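Long-range contacts in putative cellulase CEL6 (Mycobacterium tuberculosis, PDB 1UP3), which probably hydrolyses internal beta-1,4 linkages of cellulose as an endoglucanase of glycoside hydrolase family 6: residues S41-Q46 and L258-P263; A103-L108 and D145-D150; P119-M124 and Q134-L139. One frame throughout, in Å; residues are numbered along the deposited sequence.

Contact 1: residues S41-Q46 and L258-P263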
loop_
_atom_site.group_PDB
_atom_site.type_symbol
_atom_site.label_atom_id
_atom_site.label_comp_id
_atom_site.label_asym_id
_atom_site.label_seq_id
_atom_site.Cartn_x
_atom_site.Cartn_y
_atom_site.Cartn_z
ATOM N N SER A 41 -0.604 -0.971 7.173
ATOM C CA SER A 41 -0.203 -2.190 6.441
ATOM C C SER A 41 1.251 -2.415 6.749
ATOM O O SER A 41 1.984 -1.466 7.095
ATOM C CB SER A 41 -0.389 -2.084 4.919
ATOM O OG SER A 41 0.586 -1.220 4.347
ATOM N N TYR A 42 1.694 -3.658 6.624
ATOM C CA TYR A 42 3.071 -4.053 6.897
ATOM C C TYR A 42 3.792 -4.220 5.558
ATOM O O TYR A 42 3.421 -5.042 4.759
ATOM C CB TYR A 42 3.056 -5.355 7.712
ATOM C CG TYR A 42 4.413 -5.763 8.237
ATOM C CD1 TYR A 42 4.941 -5.166 9.375
ATOM C CD2 TYR A 42 5.147 -6.738 7.623
ATOM C CE1 TYR A 42 6.184 -5.529 9.881
ATOM C CE2 TYR A 42 6.407 -7.115 8.126
ATOM C CZ TYR A 42 6.912 -6.503 9.240
ATOM O OH TYR A 42 8.168 -6.859 9.725
ATOM N N TRP A 43 4.845 -3.421 5.341
ATOM C CA TRP A 43 5.520 -3.383 4.056
ATOM C C TRP A 43 6.685 -4.361 4.044
ATOM O O TRP A 43 7.533 -4.328 4.974
ATOM C CB TRP A 43 6.048 -1.988 3.789
ATOM C CG TRP A 43 4.993 -0.937 3.510
ATOM C CD1 TRP A 43 3.955 -0.574 4.309
ATOM C CD2 TRP A 43 4.841 -0.190 2.309
ATOM N NE1 TRP A 43 3.209 0.412 3.696
ATOM C CE2 TRP A 43 3.730 0.656 2.460
ATOM C CE3 TRP A 43 5.571 -0.125 1.112
ATOM C CZ2 TRP A 43 3.312 1.536 1.473
ATOM C CZ3 TRP A 43 5.172 0.758 0.137
ATOM C CH2 TRP A 43 4.033 1.584 0.317
ATOM N N LEU A 44 6.767 -5.165 2.988
ATOM C CA LEU A 44 7.857 -6.131 2.792
ATOM C C LEU A 44 8.628 -5.788 1.514
ATOM O O LEU A 44 8.047 -5.408 0.502
ATOM C CB LEU A 44 7.280 -7.510 2.659
ATOM C CG LEU A 44 6.455 -7.983 3.854
ATOM C CD1 LEU A 44 5.786 -9.317 3.502
ATOM C CD2 LEU A 44 7.335 -8.100 5.071
ATOM N N ASP A 45 9.934 -5.917 1.580
ATOM C CA ASP A 45 10.790 -5.720 0.427
ATOM C C ASP A 45 12.017 -6.616 0.456
ATOM O O ASP A 45 11.995 -7.657 1.081
ATOM C CB ASP A 45 11.103 -4.241 0.254
ATOM C CG ASP A 45 11.970 -3.663 1.353
ATOM O OD1 ASP A 45 12.414 -4.409 2.265
ATOM O OD2 ASP A 45 12.274 -2.427 1.363
ATOM N N GLN A 46 13.055 -6.194 -0.257
ATOM C CA GLN A 46 14.251 -7.025 -0.422
ATOM C C GLN A 46 15.063 -7.189 0.856
ATOM O O GLN A 46 15.981 -8.017 0.895
ATOM C CB GLN A 46 15.152 -6.503 -1.549
ATOM C CG GLN A 46 15.995 -5.266 -1.222
ATOM C CD GLN A 46 15.205 -4.013 -0.943
ATOM O OE1 GLN A 46 14.136 -3.771 -1.528
ATOM N NE2 GLN A 46 15.714 -3.209 -0.044
ATOM N N LEU A 258 -8.262 2.132 3.557
ATOM C CA LEU A 258 -7.171 1.559 4.343
ATOM C C LEU A 258 -6.109 2.587 4.611
ATOM O O LEU A 258 -5.995 3.577 3.862
ATOM C CB LEU A 258 -6.522 0.359 3.642
ATOM C CG LEU A 258 -7.425 -0.848 3.327
ATOM C CD1 LEU A 258 -6.642 -1.858 2.503
ATOM C CD2 LEU A 258 -8.015 -1.452 4.614
ATOM N N TRP A 259 -5.302 2.358 5.640
ATOM C CA TRP A 259 -4.062 3.154 5.760
ATOM C C TRP A 259 -2.932 2.255 5.270
ATOM O O TRP A 259 -2.539 1.331 5.979
ATOM C CB TRP A 259 -3.818 3.620 7.194
ATOM C CG TRP A 259 -4.701 4.741 7.628
ATOM C CD1 TRP A 259 -5.835 5.225 6.997
ATOM C CD2 TRP A 259 -4.534 5.531 8.806
ATOM N NE1 TRP A 259 -6.388 6.225 7.751
ATOM C CE2 TRP A 259 -5.594 6.464 8.840
ATOM C CE3 TRP A 259 -3.576 5.567 9.818
ATOM C CZ2 TRP A 259 -5.747 7.391 9.879
ATOM C CZ3 TRP A 259 -3.719 6.518 10.845
ATOM C CH2 TRP A 259 -4.803 7.397 10.855
ATOM N N ILE A 260 -2.527 2.441 4.022
ATOM C CA ILE A 260 -1.504 1.601 3.409
ATOM C C ILE A 260 -0.125 2.164 3.737
ATOM O O ILE A 260 0.671 1.519 4.434
ATOM C CB ILE A 260 -1.803 1.394 1.904
ATOM C CG1 ILE A 260 -3.188 0.759 1.772
ATOM C CG2 ILE A 260 -0.701 0.483 1.295
ATOM C CD1 ILE A 260 -3.675 0.558 0.382
ATOM N N LYS A 261 0.145 3.388 3.304
ATOM C CA LYS A 261 1.255 4.150 3.830
ATOM C C LYS A 261 1.093 4.307 5.336
ATOM O O LYS A 261 -0.027 4.460 5.812
ATOM C CB LYS A 261 1.285 5.526 3.155
ATOM C CG LYS A 261 2.203 6.585 3.765
ATOM C CD LYS A 261 3.617 6.330 3.446
ATOM C CE LYS A 261 4.507 7.334 4.178
ATOM N NZ LYS A 261 5.874 7.326 3.621
ATOM N N ARG A 262 2.218 4.237 6.069
ATOM C CA ARG A 262 2.224 4.416 7.514
ATOM C C ARG A 262 2.520 5.879 7.864
ATOM O O ARG A 262 3.646 6.347 7.652
ATOM C CB ARG A 262 3.276 3.513 8.141
ATOM C CG ARG A 262 2.949 2.008 8.054
ATOM C CD ARG A 262 3.749 1.087 9.011
ATOM N NE ARG A 262 3.067 -0.200 9.190
ATOM C CZ ARG A 262 3.341 -1.140 10.135
ATOM N NH1 ARG A 262 4.278 -1.000 11.058
ATOM N NH2 ARG A 262 2.638 -2.246 10.141
ATOM N N PRO A 263 1.532 6.612 8.391
ATOM C CA PRO A 263 1.743 8.036 8.735
ATOM C C PRO A 263 2.899 8.199 9.658
ATOM O O PRO A 263 3.016 7.511 10.661
ATOM C CB PRO A 263 0.455 8.449 9.444
ATOM C CG PRO A 263 -0.571 7.532 8.883
ATOM C CD PRO A 263 0.139 6.208 8.688
#
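Ser-41 and Trp-43 direct their side chains at one backbone oxygen, Ile-260 O, and this shared acceptor is the polar centre of the contact. Trp-43 NE1 stands 2.9 Å from Ile-260 O in a nearly straight bond (164° at the hydrogen): the oxygen lies at the edge of the indole, in its plane, whereas the NE1 donor sits above the plane of the carbonyl. From the same face, and closer to that plane, Ser-41 OG donates to Ile-260 O over 2.7 Å. In the conformer described, one of two modelled, chi1 of 72° places OG at this oxygen; OG is also hydrogen-bonded to Thr-74 OG1. Asp-217 meanwhile accepts from the backbone nitrogens of Ile-260 and Lys-261, so this turn of chain is gripped through both its carbonyl and its amides.

A second polar group runs the other way. Arg-262, extended from CG to NE, places NE 2.7 Å from Ser-41 O; a weak bond from NH2, at 3.2 Å from Ser-41 O, joins it. Asp-13 takes NH1 in a salt bridge. Arg-262 NH2 lies in the plane of the Tyr-42 ring at its edge, 3.8 Å from Tyr-42 CD1, with the two planes 70° apart, so the charge is not over the ring face.

Apolar contact is slight: Trp-43 CZ2 approaches Ile-260 CG2 at 4.2 Å.

The arrangement illustrates how the distorted alpha/beta barrel of family 6 is held across its seam. Strands 42-44 and 254-258 are the outermost of seven parallel strands, and chain following the latter is tied back to the start of the former by side chains. Strand 72-75 flanks Ser-41, Trp-43 and Ile-260, while Tyr-60 of helix 50-66 stacks on Tyr-42.

Contact 2: residues A103-L108 and D145-D150; sequences AVASGL and DTLTRD
Leu-147 reaches across to helix 94-108 with a single methyl, CD2, and three residues of that helix gather round it. Val-104 CG1 is 3.8 Å away from Leu-147 CD2, and Leu-108 CD1 meets the same methyl at 3.9 Å; both side chains cross that of Leu-147 obliquely. Ala-105 is looser, its CB 4.3 Å from Leu-147 CD2. One turn of helix, from Val-104 to Leu-108, thus supplies the two branched side chains, with the small alanine between them where the backbones come nearest.

Ala-105 CB also touches Thr-146 CG2 at 3.9 Å. With CG2 anti to its backbone N, Thr-146 offers a methyl to the neighbouring helix and keeps OG1 for Tyr-142 O, one turn back in its own helix.

The polar element lies in the type I turn from Leu-147 to Asp-150. Asp-150 OD2 comes to 3.5 Å from Leu-108 CB, a contact with carbon, while OD1 accepts from Ala-152 N in an Asx turn. Beyond the pair, Leu-108 packs on helix 50-66 and strand 113-117.

No hydrogen bond passes between the two segments. Here methyl groups carry most of the contact, with one carboxylate oxygen resting against carbon, and Thr-146 OG1 and Asp-150 OD1 find hydrogen bonds within their own part of the chain.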
loop_
_atom_site.group_PDB
_atom_site.type_symbol
_atom_site.label_atom_id
_atom_site.label_comp_id
_atom_site.label_asym_id
_atom_site.label_seq_id
_atom_site.Cartn_x
_atom_site.Cartn_y
_atom_site.Cartn_z
ATOM N N ALA A 103 7.972 -17.607 -2.072
ATOM C CA ALA A 103 8.169 -17.690 -0.622
ATOM C C ALA A 103 7.063 -16.983 0.154
ATOM O O ALA A 103 6.573 -17.506 1.145
ATOM C CB ALA A 103 9.523 -17.131 -0.255
ATOM N N VAL A 104 6.658 -15.791 -0.277
ATOM C CA VAL A 104 5.539 -15.108 0.343
ATOM C C VAL A 104 4.271 -15.994 0.302
ATOM O O VAL A 104 3.566 -16.145 1.299
ATOM C CB VAL A 104 5.256 -13.764 -0.321
ATOM C CG1 VAL A 104 3.945 -13.170 0.138
ATOM C CG2 VAL A 104 6.393 -12.754 -0.054
ATOM N N ALA A 105 3.981 -16.581 -0.850
ATOM C CA ALA A 105 2.825 -17.461 -0.989
ATOM C C ALA A 105 2.922 -18.699 -0.084
ATOM O O ALA A 105 1.912 -19.154 0.453
ATOM C CB ALA A 105 2.659 -17.840 -2.459
ATOM N N SER A 106 4.119 -19.238 0.070
ATOM C CA SER A 106 4.326 -20.373 0.961
ATOM C C SER A 106 3.990 -19.983 2.386
ATOM O O SER A 106 3.394 -20.762 3.139
ATOM C CB SER A 106 5.785 -20.873 0.878
ATOM O OG SER A 106 6.702 -20.094 1.653
ATOM N N GLY A 107 4.318 -18.769 2.771
ATOM C CA GLY A 107 4.027 -18.327 4.106
ATOM C C GLY A 107 2.568 -17.976 4.333
ATOM O O GLY A 107 2.085 -18.080 5.449
ATOM N N LEU A 108 1.864 -17.553 3.286
ATOM C CA LEU A 108 0.429 -17.282 3.390
ATOM C C LEU A 108 -0.373 -18.559 3.644
ATOM O O LEU A 108 -1.324 -18.536 4.412
ATOM C CB LEU A 108 -0.113 -16.609 2.132
ATOM C CG LEU A 108 0.319 -15.143 1.917
ATOM C CD1 LEU A 108 -0.117 -14.670 0.542
ATOM C CD2 LEU A 108 -0.232 -14.206 2.985
ATOM N N ASP A 145 -0.950 -14.376 -10.055
ATOM C CA ASP A 145 -1.220 -15.799 -10.299
ATOM C C ASP A 145 -0.807 -16.670 -9.125
ATOM O O ASP A 145 -1.442 -17.701 -8.876
ATOM C CB ASP A 145 -0.462 -16.290 -11.527
ATOM C CG ASP A 145 -1.037 -15.791 -12.853
ATOM O OD1 ASP A 145 -2.162 -15.233 -12.905
ATOM O OD2 ASP A 145 -0.410 -16.021 -13.917
ATOM N N THR A 146 0.244 -16.288 -8.415
ATOM C CA THR A 146 0.800 -17.114 -7.330
ATOM C C THR A 146 0.128 -16.842 -6.001
ATOM O O THR A 146 -0.162 -17.766 -5.236
ATOM C CB THR A 146 2.291 -16.874 -7.245
ATOM O OG1 THR A 146 2.857 -17.100 -8.553
ATOM C CG2 THR A 146 2.977 -17.889 -6.342
ATOM N N LEU A 147 -0.085 -15.573 -5.696
ATOM C CA LEU A 147 -0.663 -15.181 -4.424
ATOM C C LEU A 147 -2.123 -15.601 -4.274
ATOM O O LEU A 147 -2.544 -15.934 -3.151
ATOM C CB LEU A 147 -0.508 -13.688 -4.146
ATOM C CG LEU A 147 0.930 -13.180 -4.067
ATOM C CD1 LEU A 147 0.947 -11.676 -4.201
ATOM C CD2 LEU A 147 1.600 -13.662 -2.760
ATOM N N THR A 148 -2.880 -15.604 -5.379
ATOM C CA THR A 148 -4.290 -15.964 -5.343
ATOM C C THR A 148 -4.530 -17.459 -5.158
ATOM O O THR A 148 -5.669 -17.876 -5.000
ATOM C CB THR A 148 -5.058 -15.431 -6.562
ATOM O OG1 THR A 148 -4.431 -15.859 -7.778
ATOM C CG2 THR A 148 -5.066 -13.909 -6.573
ATOM N N ARG A 149 -3.475 -18.259 -5.162
ATOM C CA ARG A 149 -3.603 -19.655 -4.764
ATOM C C ARG A 149 -3.972 -19.801 -3.295
ATOM O O ARG A 149 -4.463 -20.856 -2.903
ATOM C CB ARG A 149 -2.331 -20.438 -5.077
ATOM C CG ARG A 149 -2.038 -20.537 -6.573
ATOM C CD ARG A 149 -3.144 -21.156 -7.422
ATOM N NE ARG A 149 -2.648 -21.612 -8.725
ATOM C CZ ARG A 149 -3.397 -22.251 -9.641
ATOM N NH1 ARG A 149 -4.678 -22.553 -9.400
ATOM N NH2 ARG A 149 -2.849 -22.610 -10.800
ATOM N N ASP A 150 -3.743 -18.772 -2.476
ATOM C CA ASP A 150 -4.347 -18.703 -1.130
ATOM C C ASP A 150 -5.762 -18.219 -1.332
ATOM O O ASP A 150 -5.956 -17.032 -1.596
ATOM C CB ASP A 150 -3.587 -17.703 -0.261
ATOM C CG ASP A 150 -4.158 -17.546 1.140
ATOM O OD1 ASP A 150 -5.190 -18.207 1.469
ATOM O OD2 ASP A 150 -3.643 -16.751 1.974
#

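Contact 3: residues P119-M124 and Q134-L139; sequences PDALAM and QERFDL. With BGC (beta-D-glucopyranose), chain B.
The sugar-binding loop that follows strand 113-117 backs onto helix 130-147, where Arg-136 and Phe-137 meet Ala-121 and Leu-122. Arg-136 supplies the polar link: NH1 donates to Ala-121 O over 3.0 Å, at 153° on the hydrogen, arriving in the carbonyl plane on a lone pair of the oxygen, which in turn lies at the edge of the guanidinium and near its plane. A bend at chi3 (-72°) turns NE aside from an otherwise extended chain. The aliphatic part lies against the same residue, with Arg-136 CD 3.3 Å from Ala-121 O and 4.1 Å from Ala-121 CB. NH2 is taken by Pro-79 O, so that this one buried guanidinium ties two loops to the helix. By holding the carbonyl of Ala-121, Arg-136 probably helps to fix the backbone beside Asp-120.

The apolar link is Leu-122 against Phe-137. The CA-CB bond of Leu-122 points away from the helix, yet the branch swings back until CD2 lies 3.6 Å from Phe-137 CD1, the two side chains crossing. Leu-122 also packs on Met-170 and Leu-174 of helix 167-176, which places it between two helices of the barrel.

In such a fold substrate is bound by loops at the C-terminal ends of the parallel strands, and here strand 113-117, this loop, helix 130-147 and strand 153-158 form one beta-alpha-beta unit. On the sugar side, Asp-120 OD2 accepts a hydrogen bond at 2.7 Å from O4 of a glucosyl unit of the bound thio-oligosaccharide, and Met-124 CE lies 3.6 Å from O2 of that unit. Asn-191 and Asp-82 bind the same unit. Asp-120 N is held by Asp-158 OD2.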
loop_
_atom_site.group_PDB
_atom_site.type_symbol
_atom_site.label_atom_id
_atom_site.label_comp_id
_atom_site.label_asym_id
_atom_site.label_seq_id
_atom_site.Cartn_x
_atom_site.Cartn_y
_atom_site.Cartn_z
ATOM N N PRO A 119 2.974 -1.094 -4.916
ATOM C CA PRO A 119 2.680 0.354 -5.083
ATOM C C PRO A 119 3.592 0.967 -6.149
ATOM O O PRO A 119 4.797 0.758 -6.091
ATOM C CB PRO A 119 3.027 0.938 -3.706
ATOM C CG PRO A 119 2.648 -0.177 -2.764
ATOM C CD PRO A 119 3.101 -1.443 -3.497
ATOM N N ASP A 120 2.991 1.667 -7.093
ATOM C CA ASP A 120 3.662 2.460 -8.148
ATOM C C ASP A 120 4.155 1.648 -9.314
ATOM O O ASP A 120 4.502 2.241 -10.324
ATOM C CB ASP A 120 4.856 3.284 -7.654
ATOM C CG ASP A 120 4.557 4.170 -6.469
ATOM O OD1 ASP A 120 3.390 4.583 -6.271
ATOM O OD2 ASP A 120 5.498 4.516 -5.697
ATOM N N ALA A 121 4.188 0.316 -9.228
ATOM C CA ALA A 121 4.919 -0.431 -10.270
ATOM C C ALA A 121 4.288 -0.259 -11.647
ATOM O O ALA A 121 4.981 0.034 -12.637
ATOM C CB ALA A 121 5.054 -1.890 -9.912
ATOM N N LEU A 122 2.992 -0.464 -11.745
ATOM C CA LEU A 122 2.311 -0.330 -13.049
ATOM C C LEU A 122 2.284 1.137 -13.494
ATOM O O LEU A 122 2.460 1.421 -14.680
ATOM C CB LEU A 122 0.894 -0.868 -13.025
ATOM C CG LEU A 122 0.737 -2.379 -12.771
ATOM C CD1 LEU A 122 -0.724 -2.778 -12.874
ATOM C CD2 LEU A 122 1.556 -3.178 -13.744
ATOM N N ALA A 123 2.084 2.049 -12.551
ATOM C CA ALA A 123 1.922 3.483 -12.905
ATOM C C ALA A 123 3.230 4.098 -13.349
ATOM O O ALA A 123 3.221 4.983 -14.214
ATOM C CB ALA A 123 1.336 4.271 -11.739
ATOM N N MET A 124 4.347 3.637 -12.771
ATOM C CA MET A 124 5.674 4.210 -13.026
ATOM C C MET A 124 6.434 3.467 -14.133
ATOM O O MET A 124 7.539 3.854 -14.483
ATOM C CB MET A 124 6.514 4.258 -11.744
ATOM C CG MET A 124 7.548 5.383 -11.755
ATOM S SD MET A 124 8.649 5.291 -10.338
ATOM C CE MET A 124 7.551 5.705 -9.151
ATOM N N GLN A 134 7.793 -4.760 -20.123
ATOM C CA GLN A 134 7.074 -6.045 -20.273
ATOM C C GLN A 134 7.493 -7.045 -19.216
ATOM O O GLN A 134 6.657 -7.729 -18.665
ATOM C CB GLN A 134 7.267 -6.634 -21.660
ATOM C CG GLN A 134 6.332 -7.850 -21.962
ATOM C CD GLN A 134 4.838 -7.519 -21.754
ATOM O OE1 GLN A 134 4.324 -6.537 -22.318
ATOM N NE2 GLN A 134 4.145 -8.323 -20.928
ATOM N N GLU A 135 8.768 -7.055 -18.872
ATOM C CA GLU A 135 9.248 -7.867 -17.770
ATOM C C GLU A 135 8.476 -7.508 -16.492
ATOM O O GLU A 135 8.030 -8.394 -15.731
ATOM C CB GLU A 135 10.725 -7.648 -17.544
ATOM C CG GLU A 135 11.243 -8.505 -16.417
ATOM C CD GLU A 135 12.663 -8.218 -16.014
ATOM O OE1 GLU A 135 13.025 -7.046 -15.697
ATOM O OE2 GLU A 135 13.421 -9.191 -15.967
ATOM N N ARG A 136 8.362 -6.211 -16.214
ATOM C CA ARG A 136 7.689 -5.769 -14.976
ATOM C C ARG A 136 6.234 -6.246 -14.979
ATOM O O ARG A 136 5.741 -6.728 -13.958
ATOM C CB ARG A 136 7.759 -4.238 -14.836
ATOM C CG ARG A 136 6.924 -3.682 -13.673
ATOM C CD ARG A 136 7.200 -2.284 -13.332
ATOM N NE ARG A 136 8.467 -2.075 -12.681
ATOM C CZ ARG A 136 8.828 -0.917 -12.160
ATOM N NH1 ARG A 136 7.976 0.118 -12.209
ATOM N NH2 ARG A 136 9.999 -0.743 -11.626
ATOM N N PHE A 137 5.557 -6.105 -16.112
ATOM C CA PHE A 137 4.158 -6.539 -16.201
ATOM C C PHE A 137 4.078 -8.059 -15.947
ATOM O O PHE A 137 3.194 -8.527 -15.222
ATOM C CB PHE A 137 3.522 -6.184 -17.543
ATOM C CG PHE A 137 3.388 -4.693 -17.813
ATOM C CD1 PHE A 137 3.427 -3.771 -16.802
ATOM C CD2 PHE A 137 3.233 -4.234 -19.107
ATOM C CE1 PHE A 137 3.303 -2.408 -17.072
ATOM C CE2 PHE A 137 3.109 -2.874 -19.362
ATOM C CZ PHE A 137 3.131 -1.981 -18.331
ATOM N N ASP A 138 5.017 -8.820 -16.518
ATOM C CA ASP A 138 5.091 -10.261 -16.256
ATOM C C ASP A 138 5.298 -10.617 -14.792
ATOM O O ASP A 138 4.708 -11.596 -14.312
ATOM C CB ASP A 138 6.160 -10.924 -17.106
ATOM C CG ASP A 138 5.857 -10.874 -18.583
ATOM O OD1 ASP A 138 4.693 -10.619 -18.982
ATOM O OD2 ASP A 138 6.762 -11.078 -19.413
ATOM N N LEU A 139 6.097 -9.821 -14.074
ATOM C CA LEU A 139 6.333 -10.039 -12.653
ATOM C C LEU A 139 5.098 -9.730 -11.808
ATOM O O LEU A 139 4.790 -10.468 -10.877
ATOM C CB LEU A 139 7.532 -9.200 -12.193
ATOM C CG LEU A 139 8.855 -9.654 -12.805
ATOM C CD1 LEU A 139 9.948 -8.672 -12.380
ATOM C CD2 LEU A 139 9.220 -11.051 -12.507
HETATM C C2 BGC B . 6.751 8.893 -6.478
HETATM C C3 BGC B . 6.677 7.665 -5.583
HETATM C C4 BGC B . 5.469 7.753 -4.649
HETATM C C5 BGC B . 4.213 8.055 -5.495
HETATM C C6 BGC B . 2.988 8.320 -4.609
HETATM C C1 BGC B . 5.422 9.083 -7.217
HETATM O O2 BGC B . 7.870 8.818 -7.381
HETATM O O3 BGC B . 7.873 7.479 -4.843
HETATM O O4 BGC B . 5.267 6.546 -3.906
HETATM O O5 BGC B . 4.378 9.222 -6.286
HETATM O O6 BGC B . 1.833 8.516 -5.401
#

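The three contacts differ in chemistry as in place. Contact 1, nearest the centre of the chain, is only partly buried and joins strand 42-44 to the loop that follows strand 254-258, the two outermost strands of the sheet, through hydrogen bonds; contacts 2 and 3, about 18 and 15 Å from that centre, are buried contacts. Both use helix 130-147, contact 3 along residues 134-139, behind the loop that binds the sugar, and contact 2 at residues 145-150. Contact 2 has no hydrogen bond across its segments and is mostly methyl packing, whereas contact 3 mixes one arginine bond with packing. Contacts 1 and 3 touch directly, Trp-43 CH2 lying 3.8 Å from Pro-119 CG.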